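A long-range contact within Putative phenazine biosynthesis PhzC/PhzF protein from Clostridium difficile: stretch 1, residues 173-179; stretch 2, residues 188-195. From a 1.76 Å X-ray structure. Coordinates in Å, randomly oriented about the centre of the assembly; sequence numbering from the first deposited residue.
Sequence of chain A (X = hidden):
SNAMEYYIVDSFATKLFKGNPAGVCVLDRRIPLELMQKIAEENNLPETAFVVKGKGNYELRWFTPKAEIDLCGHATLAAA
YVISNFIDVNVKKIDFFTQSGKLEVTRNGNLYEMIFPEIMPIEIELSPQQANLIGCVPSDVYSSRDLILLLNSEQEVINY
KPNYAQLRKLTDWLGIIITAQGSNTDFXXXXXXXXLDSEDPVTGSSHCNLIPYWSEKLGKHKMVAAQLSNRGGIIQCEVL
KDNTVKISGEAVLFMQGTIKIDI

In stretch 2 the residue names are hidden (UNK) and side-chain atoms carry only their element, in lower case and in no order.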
# COMPACT_ATOMS: atom_id res chain seq x y z
N TRP A 173 8.04 23.76 -9.45
CA TRP A 173 8.45 23.21 -8.15
C TRP A 173 8.17 21.70 -8.02
O TRP A 173 7.27 21.19 -8.69
CB TRP A 173 7.75 23.99 -7.01
CG TRP A 173 8.10 25.45 -7.03
CD1 TRP A 173 9.25 26.02 -6.57
CD2 TRP A 173 7.39 26.49 -7.71
NE1 TRP A 173 9.26 27.36 -6.85
CE2 TRP A 173 8.14 27.68 -7.56
CE3 TRP A 173 6.15 26.55 -8.38
CZ2 TRP A 173 7.71 28.91 -8.09
CZ3 TRP A 173 5.72 27.77 -8.90
CH2 TRP A 173 6.50 28.93 -8.74
N LEU A 174 8.96 21.00 -7.18
CA LEU A 174 8.79 19.55 -6.96
C LEU A 174 7.56 19.29 -6.08
O LEU A 174 6.68 18.52 -6.46
CB LEU A 174 10.06 18.92 -6.32
CG LEU A 174 9.95 17.42 -5.92
CD1 LEU A 174 9.80 16.51 -7.13
CD2 LEU A 174 11.16 16.98 -5.12
N GLY A 175 7.54 19.91 -4.92
CA GLY A 175 6.46 19.79 -3.96
C GLY A 175 5.92 21.14 -3.55
O GLY A 175 6.53 22.18 -3.83
N ILE A 176 4.76 21.13 -2.90
CA ILE A 176 4.09 22.33 -2.42
C ILE A 176 4.05 22.25 -0.91
O ILE A 176 3.45 21.32 -0.35
CB ILE A 176 2.66 22.51 -3.03
CG1 ILE A 176 2.63 22.34 -4.58
CG2 ILE A 176 2.00 23.81 -2.55
CD1 ILE A 176 3.51 23.33 -5.43
N ILE A 177 4.67 23.24 -0.26
CA ILE A 177 4.74 23.32 1.19
C ILE A 177 3.82 24.44 1.69
O ILE A 177 3.86 25.56 1.16
CB ILE A 177 6.21 23.59 1.65
CG1 ILE A 177 7.19 22.47 1.21
CG2 ILE A 177 6.31 23.86 3.18
CD1 ILE A 177 8.65 22.89 1.33
N ILE A 178 3.05 24.17 2.75
CA ILE A 178 2.29 25.19 3.45
C ILE A 178 2.89 25.25 4.86
O ILE A 178 3.25 24.21 5.41
CB ILE A 178 0.75 25.01 3.41
CG1 ILE A 178 0.31 23.67 4.06
CG2 ILE A 178 0.20 25.17 1.98
CD1 ILE A 178 -1.23 23.52 4.26
N THR A 179 3.11 26.45 5.40
CA THR A 179 3.77 26.54 6.71
C THR A 179 3.19 27.69 7.53
O THR A 179 2.65 28.63 6.96
CB THR A 179 5.32 26.70 6.52
OG1 THR A 179 5.98 26.59 7.78
CG2 THR A 179 5.71 28.02 5.86
N UNK A 188 5.01 24.75 11.93
CA UNK A 188 4.34 23.59 11.39
C UNK A 188 4.37 23.65 9.89
O UNK A 188 4.52 24.74 9.32
c UNK A 188 2.80 23.23 13.41
c UNK A 188 2.86 23.45 11.90
c UNK A 188 1.99 24.64 11.48
N UNK A 189 4.17 22.51 9.25
CA UNK A 189 4.08 22.45 7.78
C UNK A 189 3.35 21.19 7.34
O UNK A 189 3.10 20.30 8.14
o UNK A 189 6.19 21.30 7.29
c UNK A 189 5.46 22.51 7.11
N UNK A 190 2.91 21.20 6.10
CA UNK A 190 2.35 20.07 5.38
C UNK A 190 2.99 20.11 4.00
O UNK A 190 3.25 21.19 3.47
c UNK A 190 0.17 19.79 6.68
c UNK A 190 -1.30 20.06 6.64
c UNK A 190 0.82 20.09 5.32
c UNK A 190 -3.24 19.23 5.37
n UNK A 190 -3.81 18.27 4.64
n UNK A 190 -2.01 19.08 5.83
n UNK A 190 -3.93 20.34 5.64
N UNK A 191 3.31 18.93 3.47
CA UNK A 191 4.02 18.82 2.19
C UNK A 191 3.18 17.98 1.23
O UNK A 191 2.83 16.85 1.54
c UNK A 191 6.30 18.15 1.21
c UNK A 191 7.38 19.03 1.09
c UNK A 191 8.23 18.99 -0.02
o UNK A 191 8.90 17.96 -2.07
c UNK A 191 8.05 18.01 -0.99
c UNK A 191 5.41 18.18 2.43
c UNK A 191 7.03 17.09 -0.85
c UNK A 191 6.18 17.15 0.25
N UNK A 192 2.88 18.54 0.05
CA UNK A 192 2.05 17.88 -0.96
C UNK A 192 2.86 17.50 -2.19
O UNK A 192 3.64 18.32 -2.72
c UNK A 192 -1.40 19.81 2.19
c UNK A 192 -0.54 20.74 1.63
c UNK A 192 0.03 19.16 -0.12
c UNK A 192 -1.55 18.57 1.63
c UNK A 192 0.85 18.78 -1.34
c UNK A 192 -0.84 18.24 0.47
c UNK A 192 0.16 20.41 0.46
N UNK A 193 2.67 16.24 -2.65
CA UNK A 193 3.32 15.64 -3.82
C UNK A 193 2.27 15.52 -4.93
O UNK A 193 1.54 14.51 -4.98
s UNK A 193 4.89 14.30 -1.92
c UNK A 193 3.92 14.28 -3.45
N UNK A 194 2.16 16.55 -5.80
CA UNK A 194 1.08 16.57 -6.79
C UNK A 194 1.10 15.41 -7.80
O UNK A 194 0.03 14.90 -8.12
c UNK A 194 1.26 17.93 -7.49
c UNK A 194 2.92 17.82 -5.84
c UNK A 194 1.95 18.78 -6.44
N UNK A 195 2.29 14.98 -8.24
CA UNK A 195 2.37 13.89 -9.22
C UNK A 195 2.11 12.54 -8.57
O UNK A 195 1.68 11.61 -9.26
c UNK A 195 2.87 14.93 -12.20
o UNK A 195 2.53 13.80 -12.62
c UNK A 195 3.81 15.02 -11.01
c UNK A 195 3.71 13.91 -9.97
o UNK A 195 2.49 16.00 -12.73

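Position 188 has three side-chain carbons, the first carrying the other two, and its backbone O accepts a hydrogen bond from Thr179 OG1 at 2.8 Å. The beta-branched pattern leaves only valine, Val188, which works here through its backbone.

At 189 one carbon is followed by one oxygen. This position pairs with Thr179 at a non-hydrogen-bonded site, where the strands come close, CA to CA 4.2 Å. Its CB lies 4.2 Å from Ile177 CG2, and its CA makes a CA-H...O contact of 3.1 Å with Ile178 O. It is serine, Ser189.

Position 190 carries three carbons, a nitrogen, and then a carbon bearing two more nitrogens; its CB lies 3.8 Å from Ile178 CG1. The guanidinium makes it arginine. The end of Arg190 leads away past Ile178 CD1, and its nitrogens are hydrogen-bonded elsewhere in the structure.

Position 191 shows one carbon and a six-carbon ring bearing one oxygen. A ring carbon of 191 sits 3.4 Å from Ile177 CG1, and the side-chain oxygen of 191 lies 3.6 Å from Gly175 CA. This is tyrosine; with chi1 at t, the end of Tyr191 comes nearer the other strand. The ring occupies the space beside Gly175, where an ideal CB would fall 2.3 Å from Tyr191 CZ and clash.

Position 192 has the same carbon and six-carbon ring but no oxygen. It lies on the face shared by Ile176 and Ile178; a ring carbon of 192 is 3.9 Å from Ile178 CD1, which meets the ring at its edge. It is phenylalanine, Phe192.

At 193 a carbon precedes one sulfur; the side chain points away and makes no contact with stretch 1. It is cysteine, Cys193.

Position 194 closes three carbons onto the backbone nitrogen, and a ring carbon of 194 packs 4.1 Å from Ile176 CG1. This is proline; Pro194 extends the apolar surface just past the paired residues.

Position 195 has three carbons, the third carrying two oxygens. Exposed, it does not touch stretch 1. The carboxylate and chain length give glutamate, Glu195.

The contact is an antiparallel strand pair with two reciprocal hydrogen-bond rungs. Ile176 N to Phe192 O is 3.0 Å and Phe192 N to Ile176 O 2.9 Å; Ile178 N to Arg190 O and Arg190 N to Ile178 O are both 3.1 Å. Side chains alternate around this ladder: Ile176, Ile178, Arg190 and Phe192 share one face, Ile177, Thr179, Ser189 and Tyr191 the other. The rule is local fit: a glycine makes room for an aromatic ring, and isoleucines fill both faces.

Stretch 2, residues 188-195: VSRYFCPE
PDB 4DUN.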